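Local coordinates for sugar ABC transporter substrate-binding protein, BlMnBP1 (Bifidobacterium animalis subsp. lactis ATCC 27673, PDB 6I5R), which binds mannobiose and probably hands manno-oligosaccharides to the membrane permease of a bifidobacterial ABC importer that supports growth on beta-mannan, at residues N45-M49 with F350-E354; S97-M101 with S337-V341; L282-V287 with D299-M303. All blocks are in the same frame, centred on the assembly; numbering follows the deposited sequence.

Contact 1 of 3, residues N45-M49 with F350-E354; sequences NRTDM and FAKNE. With BMA (beta-D-mannopyranose), chain B; BMA (beta-D-mannopyranose), chain C.
Arg46 meets Glu354 through two folded side chains: the arginine bends at chi2 (-61°) and again at chi3 (-54°), swinging its guanidinium toward the helix end, while Glu354 bends at chi2 and reaches back from the opposite direction. The guanidinium grips a single carboxylate oxygen end-on, with Arg46 NH1 2.9 Å and NH2 3.0 Å from Glu354 OE1. Both nitrogens keep this oxygen in the guanidinium plane, yet reach it from one face of the carboxylate, whose plane is turned 64° away. Side-on, the same group holds Asp48, Arg46 NE lying 2.9 Å from Asp48 OD1 and NH2 2.8 Å from Asp48 OD2. Four N-H bonds in this salt-bridge network thus fix the rotation of the guanidinium, and the two carboxylates probably stabilise its positive charge. Met49 SD covers one guanidinium face and also makes a Met-aromatic contact at the edge of the Phe350 ring, 3.9 Å from its CE2. Glu354 OE2 has its own partner, the hydroxyl of Tyr54. On the sugar side, Asn45 ND2 donates to O2 (2.9 Å) and O6 (3.0 Å) of the chain C mannose. Arg46 and Asp48 line the mannobiose pocket themselves, and Glu354 behind them is a second-shell residue that probably helps position the guanidinium. The pocket loop leaves strand 38-44 and leads toward helix 59-69, whose Trp59 and Tyr62 pack on Met49; short helix 350-353 ends just before Glu354, and its Phe350 packs on Tyr62 and on Asn145 and Asn146 of strand 139-155.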
loop_
_atom_site.group_PDB
_atom_site.type_symbol
_atom_site.label_atom_id
_atom_site.label_comp_id
_atom_site.label_asym_id
_atom_site.label_seq_id
_atom_site.Cartn_x
_atom_site.Cartn_y
_atom_site.Cartn_z
ATOM N N ASN A 45 -5.358 -9.012 -6.255
ATOM C CA ASN A 45 -3.928 -9.189 -6.483
ATOM C C ASN A 45 -3.333 -10.366 -5.719
ATOM O O ASN A 45 -2.144 -10.654 -5.879
ATOM C CB ASN A 45 -3.176 -7.936 -6.060
ATOM C CG ASN A 45 -3.392 -7.614 -4.598
ATOM O OD1 ASN A 45 -4.511 -7.564 -4.121
ATOM N ND2 ASN A 45 -2.304 -7.428 -3.875
ATOM N N ARG A 46 -4.112 -11.013 -4.864
ATOM C CA ARG A 46 -3.579 -12.016 -3.945
ATOM C C ARG A 46 -3.591 -13.386 -4.622
ATOM O O ARG A 46 -4.368 -14.283 -4.299
ATOM C CB ARG A 46 -4.371 -11.998 -2.641
ATOM C CG ARG A 46 -4.232 -10.674 -1.887
ATOM C CD ARG A 46 -2.763 -10.382 -1.480
ATOM N NE ARG A 46 -2.198 -11.486 -0.731
ATOM C CZ ARG A 46 -2.281 -11.602 0.590
ATOM N NH1 ARG A 46 -2.903 -10.676 1.314
ATOM N NH2 ARG A 46 -1.756 -12.654 1.179
ATOM N N THR A 47 -2.689 -13.525 -5.594
ATOM C CA THR A 47 -2.521 -14.812 -6.260
ATOM C C THR A 47 -2.214 -15.910 -5.256
ATOM O O THR A 47 -2.645 -17.060 -5.413
ATOM C CB THR A 47 -1.391 -14.713 -7.284
ATOM O OG1 THR A 47 -0.199 -14.249 -6.628
ATOM C CG2 THR A 47 -1.728 -13.757 -8.376
ATOM N N ASP A 48 -1.449 -15.576 -4.220
ATOM C CA ASP A 48 -1.124 -16.561 -3.195
ATOM C C ASP A 48 -2.376 -17.129 -2.524
ATOM O O ASP A 48 -2.469 -18.342 -2.303
ATOM C CB ASP A 48 -0.174 -15.931 -2.172
ATOM C CG ASP A 48 -0.751 -14.698 -1.473
ATOM O OD1 ASP A 48 -1.656 -14.039 -2.023
ATOM O OD2 ASP A 48 -0.232 -14.367 -0.367
ATOM N N MET A 49 -3.351 -16.282 -2.199
ATOM C CA MET A 49 -4.593 -16.752 -1.583
ATOM C C MET A 49 -5.509 -17.499 -2.545
ATOM O O MET A 49 -6.534 -18.055 -2.112
ATOM C CB MET A 49 -5.350 -15.564 -0.996
ATOM C CG MET A 49 -4.622 -14.874 0.107
ATOM S SD MET A 49 -5.477 -13.445 0.765
ATOM C CE MET A 49 -7.014 -14.185 1.294
ATOM N N PHE A 350 -10.763 -10.701 7.235
ATOM C CA PHE A 350 -9.596 -10.530 6.370
ATOM C C PHE A 350 -8.515 -9.680 7.045
ATOM O O PHE A 350 -7.341 -10.056 7.078
ATOM C CB PHE A 350 -10.028 -9.914 5.025
ATOM C CG PHE A 350 -8.893 -9.667 4.088
ATOM C CD1 PHE A 350 -8.192 -8.446 4.086
ATOM C CD2 PHE A 350 -8.485 -10.646 3.220
ATOM C CE1 PHE A 350 -7.119 -8.238 3.241
ATOM C CE2 PHE A 350 -7.399 -10.424 2.370
ATOM C CZ PHE A 350 -6.729 -9.209 2.386
ATOM N N ALA A 351 -8.892 -8.533 7.604
ATOM C CA ALA A 351 -7.895 -7.672 8.214
ATOM C C ALA A 351 -7.200 -8.355 9.392
ATOM O O ALA A 351 -5.965 -8.283 9.514
ATOM C CB ALA A 351 -8.552 -6.354 8.631
ATOM N N LYS A 352 -7.962 -9.019 10.271
ATOM C CA LYS A 352 -7.348 -9.724 11.397
ATOM C C LYS A 352 -6.371 -10.797 10.920
ATOM O O LYS A 352 -5.371 -11.072 11.592
ATOM C CB LYS A 352 -8.456 -10.306 12.295
ATOM C CG LYS A 352 -7.999 -11.118 13.475
ATOM C CD LYS A 352 -9.178 -11.449 14.434
ATOM C CE LYS A 352 -10.172 -12.435 13.833
ATOM N NZ LYS A 352 -9.607 -13.839 13.872
ATOM N N ASN A 353 -6.600 -11.354 9.733
ATOM C CA ASN A 353 -5.828 -12.517 9.289
ATOM C C ASN A 353 -4.588 -12.156 8.503
ATOM O O ASN A 353 -3.561 -12.844 8.596
ATOM C CB ASN A 353 -6.758 -13.423 8.494
ATOM C CG ASN A 353 -7.762 -14.056 9.370
ATOM O OD1 ASN A 353 -7.499 -14.215 10.561
ATOM N ND2 ASN A 353 -8.928 -14.403 8.830
ATOM N N GLU A 354 -4.647 -11.066 7.767
ATOM C CA GLU A 354 -3.547 -10.578 6.970
ATOM C C GLU A 354 -2.758 -9.520 7.704
ATOM O O GLU A 354 -2.054 -8.730 7.069
ATOM C CB GLU A 354 -4.106 -10.057 5.649
ATOM C CG GLU A 354 -4.800 -11.147 4.874
ATOM C CD GLU A 354 -3.842 -12.237 4.447
ATOM O OE1 GLU A 354 -2.741 -11.907 3.964
ATOM O OE2 GLU A 354 -4.197 -13.432 4.596
HETATM C C1 BMA B . 1.538 -12.676 -3.946
HETATM C C2 BMA B . 1.318 -11.983 -2.577
HETATM C C3 BMA B . 0.869 -10.545 -2.809
HETATM C C4 BMA B . 1.715 -9.870 -3.858
HETATM C C5 BMA B . 1.829 -10.735 -5.120
HETATM C C6 BMA B . 2.644 -10.062 -6.197
HETATM O O1 BMA B . 2.091 -13.904 -3.600
HETATM O O2 BMA B . 2.618 -11.916 -1.909
HETATM O O3 BMA B . 0.889 -9.806 -1.637
HETATM O O4 BMA B . 1.137 -8.616 -4.223
HETATM O O5 BMA B . 2.404 -11.982 -4.762
HETATM O O6 BMA B . 2.331 -10.755 -7.411
HETATM C C1 BMA C . 1.325 -7.507 -3.386
HETATM C C2 BMA C . 1.274 -6.304 -4.376
HETATM C C3 BMA C . 1.305 -5.039 -3.577
HETATM C C4 BMA C . 0.300 -5.074 -2.429
HETATM C C5 BMA C . 0.514 -6.309 -1.553
HETATM C C6 BMA C . -0.524 -6.405 -0.451
HETATM O O2 BMA C . 0.026 -6.256 -5.064
HETATM O O3 BMA C . 1.052 -3.877 -4.373
HETATM O O4 BMA C . 0.505 -3.927 -1.648
HETATM O O5 BMA C . 0.373 -7.468 -2.391
HETATM O O6 BMA C . -1.837 -6.583 -1.008
#

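Contact 2 of 3, residues S97-M101 with S337-V341; sequences SWDIM and SMIFV
Ile100 carries most of the contact with Ser337, Phe340 and Val341, pushing its CG1-CD1 branch against one side of the helix. With CG1 anti to its own carbonyl carbon (chi1 -60°) and CD1 extended beyond it, the branch runs outward from the strand. CG1 lies 3.6 Å from Ser337 CB, where the backbones come nearest, with the CA atoms of Ile100 and Ser337 6.5 Å apart. Its terminal methyl, CD1, lies between Ser337 and the next turn of the helix: it meets the edge of the Phe340 ring, 3.7 Å from CD2, and lies 4.0 Å from Val341 CG2. The isoleucine and phenylalanine side chains cross at about a right angle, and the methyl stays near the ring plane. This is helix-on-sheet packing of the alpha/beta kind found in periplasmic-binding-protein folds: strand 100-102 pairs parallel with strand 38-44 and antiparallel with strand 314-325, and helix 331-346 packs against this part of the sheet. Edge-to-face contacts of Phe340 with Phe42 and Phe66 extend the apolar layer. Packing is sparser toward Asp99, although this end is buried too. There a single approach, Asp99 CB to Ser337 OG at 3.5 Å, joins the segments, and no hydrogen bond crosses between them. Their polar ends turn to other partners: Ser337 OG is bonded to the carbonyl oxygen of Lys333 in the preceding helical turn, and Asp99 OD2 takes the backbone N-H of Thr41 on the neighbouring strand. Toward solvent, two residues before Asp99, partly exposed Ser97 has its OG hydrogen-bonded to Asn95 and Arg90.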
loop_
_atom_site.group_PDB
_atom_site.type_symbol
_atom_site.label_atom_id
_atom_site.label_comp_id
_atom_site.label_asym_id
_atom_site.label_seq_id
_atom_site.Cartn_x
_atom_site.Cartn_y
_atom_site.Cartn_z
ATOM N N SER A 97 -17.252 -7.409 -17.543
ATOM C CA SER A 97 -16.544 -8.671 -17.321
ATOM C C SER A 97 -16.007 -8.842 -15.914
ATOM O O SER A 97 -15.338 -9.835 -15.644
ATOM C CB SER A 97 -15.368 -8.778 -18.276
ATOM O OG SER A 97 -14.418 -7.775 -17.979
ATOM N N TRP A 98 -16.191 -7.861 -15.051
ATOM C CA TRP A 98 -15.755 -7.930 -13.666
ATOM C C TRP A 98 -16.844 -7.241 -12.871
ATOM O O TRP A 98 -17.568 -6.405 -13.401
ATOM C CB TRP A 98 -14.389 -7.253 -13.449
ATOM C CG TRP A 98 -14.401 -5.824 -13.853
ATOM C CD1 TRP A 98 -14.267 -5.323 -15.121
ATOM C CD2 TRP A 98 -14.573 -4.687 -12.992
ATOM N NE1 TRP A 98 -14.350 -3.947 -15.097
ATOM C CE2 TRP A 98 -14.552 -3.536 -13.807
ATOM C CE3 TRP A 98 -14.746 -4.536 -11.620
ATOM C CZ2 TRP A 98 -14.693 -2.262 -13.293
ATOM C CZ3 TRP A 98 -14.881 -3.261 -11.107
ATOM C CH2 TRP A 98 -14.854 -2.141 -11.948
ATOM N N ASP A 99 -16.970 -7.598 -11.621
ATOM C CA ASP A 99 -17.970 -6.986 -10.760
ATOM C C ASP A 99 -17.359 -6.218 -9.608
ATOM O O ASP A 99 -17.840 -5.131 -9.281
ATOM C CB ASP A 99 -18.894 -8.072 -10.221
ATOM C CG ASP A 99 -19.683 -8.748 -11.344
ATOM O OD1 ASP A 99 -20.625 -8.107 -11.877
ATOM O OD2 ASP A 99 -19.334 -9.890 -11.718
ATOM N N ILE A 100 -16.325 -6.775 -8.997
ATOM C CA ILE A 100 -15.504 -6.099 -7.999
ATOM C C ILE A 100 -14.051 -6.239 -8.424
ATOM O O ILE A 100 -13.630 -7.336 -8.793
ATOM C CB ILE A 100 -15.651 -6.718 -6.600
ATOM C CG1 ILE A 100 -17.066 -6.656 -6.081
ATOM C CG2 ILE A 100 -14.678 -6.026 -5.605
ATOM C CD1 ILE A 100 -17.284 -7.698 -5.013
ATOM N N MET A 101 -13.279 -5.151 -8.322
ATOM C CA MET A 101 -11.825 -5.234 -8.404
ATOM C C MET A 101 -11.213 -4.384 -7.294
ATOM O O MET A 101 -11.882 -3.547 -6.676
ATOM C CB MET A 101 -11.267 -4.771 -9.760
ATOM C CG MET A 101 -11.415 -3.312 -10.031
ATOM S SD MET A 101 -10.343 -2.700 -11.358
ATOM C CE MET A 101 -10.994 -3.679 -12.747
ATOM N N SER A 337 -22.536 -7.370 -5.170
ATOM C CA SER A 337 -21.133 -7.018 -4.961
ATOM C C SER A 337 -20.968 -6.165 -3.712
ATOM O O SER A 337 -19.979 -6.306 -2.987
ATOM C CB SER A 337 -20.597 -6.278 -6.186
ATOM O OG SER A 337 -20.535 -7.110 -7.334
ATOM N N MET A 338 -21.922 -5.258 -3.460
ATOM C CA MET A 338 -21.814 -4.373 -2.300
ATOM C C MET A 338 -22.057 -5.143 -1.010
ATOM O O MET A 338 -21.433 -4.851 0.026
ATOM C CB MET A 338 -22.788 -3.194 -2.434
ATOM C CG MET A 338 -22.561 -2.117 -1.397
ATOM S SD MET A 338 -23.555 -0.607 -1.632
ATOM C CE MET A 338 -23.243 -0.135 -3.333
ATOM N N ILE A 339 -22.937 -6.145 -1.067
ATOM C CA ILE A 339 -23.093 -7.072 0.051
ATOM C C ILE A 339 -21.785 -7.803 0.336
ATOM O O ILE A 339 -21.342 -7.877 1.482
ATOM C CB ILE A 339 -24.239 -8.056 -0.238
ATOM C CG1 ILE A 339 -25.546 -7.270 -0.341
ATOM C CG2 ILE A 339 -24.301 -9.134 0.823
ATOM C CD1 ILE A 339 -26.764 -8.095 -0.756
ATOM N N PHE A 340 -21.132 -8.348 -0.702
ATOM C CA PHE A 340 -19.877 -9.056 -0.472
ATOM C C PHE A 340 -18.796 -8.123 0.081
ATOM O O PHE A 340 -18.030 -8.508 0.967
ATOM C CB PHE A 340 -19.401 -9.729 -1.769
ATOM C CG PHE A 340 -18.105 -10.468 -1.602
ATOM C CD1 PHE A 340 -18.064 -11.641 -0.868
ATOM C CD2 PHE A 340 -16.939 -9.978 -2.148
ATOM C CE1 PHE A 340 -16.880 -12.304 -0.661
ATOM C CE2 PHE A 340 -15.733 -10.652 -1.950
ATOM C CZ PHE A 340 -15.715 -11.818 -1.216
ATOM N N VAL A 341 -18.699 -6.897 -0.437
ATOM C CA VAL A 341 -17.714 -5.965 0.113
ATOM C C VAL A 341 -18.017 -5.680 1.578
ATOM O O VAL A 341 -17.123 -5.657 2.431
ATOM C CB VAL A 341 -17.681 -4.666 -0.714
ATOM C CG1 VAL A 341 -16.885 -3.592 0.011
ATOM C CG2 VAL A 341 -17.091 -4.919 -2.078
#

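Contact 3 of 3, residues L282-V287 with D299-M303; sequences LGAWAV and DIGYM. With ZN (zinc ion), chain M; BMA (beta-D-mannopyranose), chain C.
Tyr302 reaches its ring to the turn that joins strand 277-283 to helix 286-291, and with Val287 it accounts for most of the contact. Val287 CG2 touches the ring obliquely, 3.7 Å from Tyr302 CD1, the two side chains crossing at about a right angle. Further along the ring, Ala284 CB comes within 3.8 Å of Tyr302 CZ, and the carbonyl oxygen of Leu282 stands in the ring plane at the edge, 3.6 Å from CE1. The other valine methyl, CG1, leans on Ile300 CG2 at 4.2 Å, so one side chain bridges the two residues flanking Gly301 that point toward 282-287. A chi1 of -173° carries the Tyr302 ring away from its own backbone N and over to the turn. The phenol oxygen lies close to Ala284 N, but the angle is poor for a hydrogen bond; its partner is Thr149 OG1, and Phe373 meets the ring with nearly parallel planes.

Behind this shell, the type I turn from Gly283 to Ala286 is closed by Ala286 N to Gly283 O at 3.0 Å and turns Trp285 to the side away from Tyr302. Trp285 presents one indole face to the sugar in a CH-pi platform, its CD2 3.4 Å from C6 of the chain C mannose, while Ala286 CB and Gly283 O back the opposite face. At the far end, Asp299 OD2 binds a zinc ion at 2.1 Å. Strand 300-304 runs antiparallel to strand 139-155, which also pairs with strand 277-283, and Met272 of helix 265-273 and Met290 of helix 286-291 pack against Ile300.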
loop_
_atom_site.group_PDB
_atom_site.type_symbol
_atom_site.label_atom_id
_atom_site.label_comp_id
_atom_site.label_asym_id
_atom_site.label_seq_id
_atom_site.Cartn_x
_atom_site.Cartn_y
_atom_site.Cartn_z
ATOM N N LEU A 282 8.756 -2.773 3.160
ATOM C CA LEU A 282 7.434 -3.230 2.739
ATOM C C LEU A 282 6.429 -2.828 3.796
ATOM O O LEU A 282 6.779 -2.613 4.947
ATOM C CB LEU A 282 7.380 -4.738 2.556
ATOM C CG LEU A 282 8.305 -5.313 1.496
ATOM C CD1 LEU A 282 8.571 -6.786 1.769
ATOM C CD2 LEU A 282 7.691 -5.118 0.142
ATOM N N GLY A 283 5.178 -2.760 3.405
ATOM C CA GLY A 283 4.153 -2.444 4.367
ATOM C C GLY A 283 3.854 -3.623 5.281
ATOM O O GLY A 283 4.308 -4.743 5.062
ATOM N N ALA A 284 3.052 -3.333 6.309
ATOM C CA ALA A 284 2.768 -4.294 7.372
ATOM C C ALA A 284 2.082 -5.550 6.864
ATOM O O ALA A 284 2.158 -6.597 7.518
ATOM C CB ALA A 284 1.908 -3.619 8.450
ATOM N N TRP A 285 1.404 -5.463 5.721
ATOM C CA TRP A 285 0.769 -6.636 5.130
ATOM C C TRP A 285 1.773 -7.754 4.857
ATOM O O TRP A 285 1.380 -8.921 4.757
ATOM C CB TRP A 285 0.052 -6.244 3.829
ATOM C CG TRP A 285 0.990 -5.612 2.892
ATOM C CD1 TRP A 285 1.204 -4.280 2.724
ATOM C CD2 TRP A 285 1.874 -6.280 1.983
ATOM N NE1 TRP A 285 2.174 -4.077 1.771
ATOM C CE2 TRP A 285 2.607 -5.285 1.312
ATOM C CE3 TRP A 285 2.122 -7.620 1.685
ATOM C CZ2 TRP A 285 3.560 -5.582 0.365
ATOM C CZ3 TRP A 285 3.087 -7.918 0.747
ATOM C CH2 TRP A 285 3.773 -6.905 0.081
ATOM N N ALA A 286 3.062 -7.430 4.774
ATOM C CA ALA A 286 4.072 -8.416 4.419
ATOM C C ALA A 286 4.486 -9.272 5.606
ATOM O O ALA A 286 4.983 -10.383 5.413
ATOM C CB ALA A 286 5.292 -7.708 3.811
ATOM N N VAL A 287 4.241 -8.794 6.824
ATOM C CA VAL A 287 4.704 -9.526 8.004
ATOM C C VAL A 287 4.160 -10.941 8.052
ATOM O O VAL A 287 4.966 -11.886 8.152
ATOM C CB VAL A 287 4.359 -8.709 9.284
ATOM C CG1 VAL A 287 4.748 -9.481 10.523
ATOM C CG2 VAL A 287 5.071 -7.378 9.255
ATOM N N ASP A 299 11.385 -14.891 14.250
ATOM C CA ASP A 299 12.500 -14.042 13.866
ATOM C C ASP A 299 12.068 -12.851 13.011
ATOM O O ASP A 299 12.888 -11.960 12.777
ATOM C CB ASP A 299 13.548 -14.877 13.121
ATOM C CG ASP A 299 14.201 -15.934 14.016
ATOM O OD1 ASP A 299 14.236 -15.734 15.257
ATOM O OD2 ASP A 299 14.690 -16.948 13.477
ATOM N N ILE A 300 10.805 -12.797 12.582
ATOM C CA ILE A 300 10.305 -11.683 11.777
ATOM C C ILE A 300 9.828 -10.573 12.696
ATOM O O ILE A 300 8.951 -10.780 13.534
ATOM C CB ILE A 300 9.163 -12.135 10.849
ATOM C CG1 ILE A 300 9.592 -13.277 9.945
ATOM C CG2 ILE A 300 8.682 -10.944 10.017
ATOM C CD1 ILE A 300 10.808 -13.024 9.171
ATOM N N GLY A 301 10.363 -9.367 12.492
ATOM C CA GLY A 301 9.919 -8.193 13.199
ATOM C C GLY A 301 9.493 -7.115 12.215
ATOM O O GLY A 301 9.647 -7.238 11.004
ATOM N N TYR A 302 8.949 -6.049 12.762
ATOM C CA TYR A 302 8.466 -4.950 11.942
ATOM C C TYR A 302 8.835 -3.662 12.656
ATOM O O TYR A 302 8.548 -3.507 13.843
ATOM C CB TYR A 302 6.956 -5.069 11.720
ATOM C CG TYR A 302 6.434 -4.078 10.748
ATOM C CD1 TYR A 302 6.782 -4.124 9.404
ATOM C CD2 TYR A 302 5.553 -3.120 11.163
ATOM C CE1 TYR A 302 6.264 -3.174 8.508
ATOM C CE2 TYR A 302 5.053 -2.187 10.296
ATOM C CZ TYR A 302 5.386 -2.229 8.985
ATOM O OH TYR A 302 4.807 -1.243 8.197
ATOM N N MET A 303 9.517 -2.772 11.956
ATOM C CA MET A 303 9.972 -1.539 12.563
ATOM C C MET A 303 9.519 -0.343 11.756
ATOM O O MET A 303 9.244 -0.449 10.554
ATOM C CB MET A 303 11.499 -1.503 12.667
ATOM C CG MET A 303 12.198 -1.689 11.344
ATOM S SD MET A 303 13.961 -1.463 11.601
ATOM C CE MET A 303 14.115 0.171 10.995
HETATM ZN ZN ZN M . 14.736 -18.831 14.420
HETATM C C1 BMA C . 1.325 -7.507 -3.386
HETATM C C2 BMA C . 1.274 -6.304 -4.376
HETATM C C3 BMA C . 1.305 -5.039 -3.577
HETATM C C4 BMA C . 0.300 -5.074 -2.429
HETATM C C5 BMA C . 0.514 -6.309 -1.553
HETATM C C6 BMA C . -0.524 -6.405 -0.451
HETATM O O2 BMA C . 0.026 -6.256 -5.064
HETATM O O3 BMA C . 1.052 -3.877 -4.373
HETATM O O4 BMA C . 0.505 -3.927 -1.648
HETATM O O5 BMA C . 0.373 -7.468 -2.391
HETATM O O6 BMA C . -1.837 -6.583 -1.008
HETATM O O HOH W 1 14.392 -18.059 16.378
#

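In the fold
Contacts 1 and 3 flank the bound mannobiose, their centres about 15 Å and their nearest atoms about 4 Å apart, and both touch the chain C mannose. Contact 2 lies farther off, its centre about 17 Å from that of contact 1 and about 29 Å from that of contact 3. Along the chain the three closures enclose one another, 45-49 with 350-354 outermost, then 97-101 with 337-341, then 282-287 with 299-303. Helices 331-346 and 350-353 follow each other, linking contacts 2 and 1, while contacts 2 and 3 reach the same mixed sheet. Contacts 1 and 3 thus bring residues far apart in the chain to one sugar pocket, while contact 2 is helix-on-sheet packing away from it.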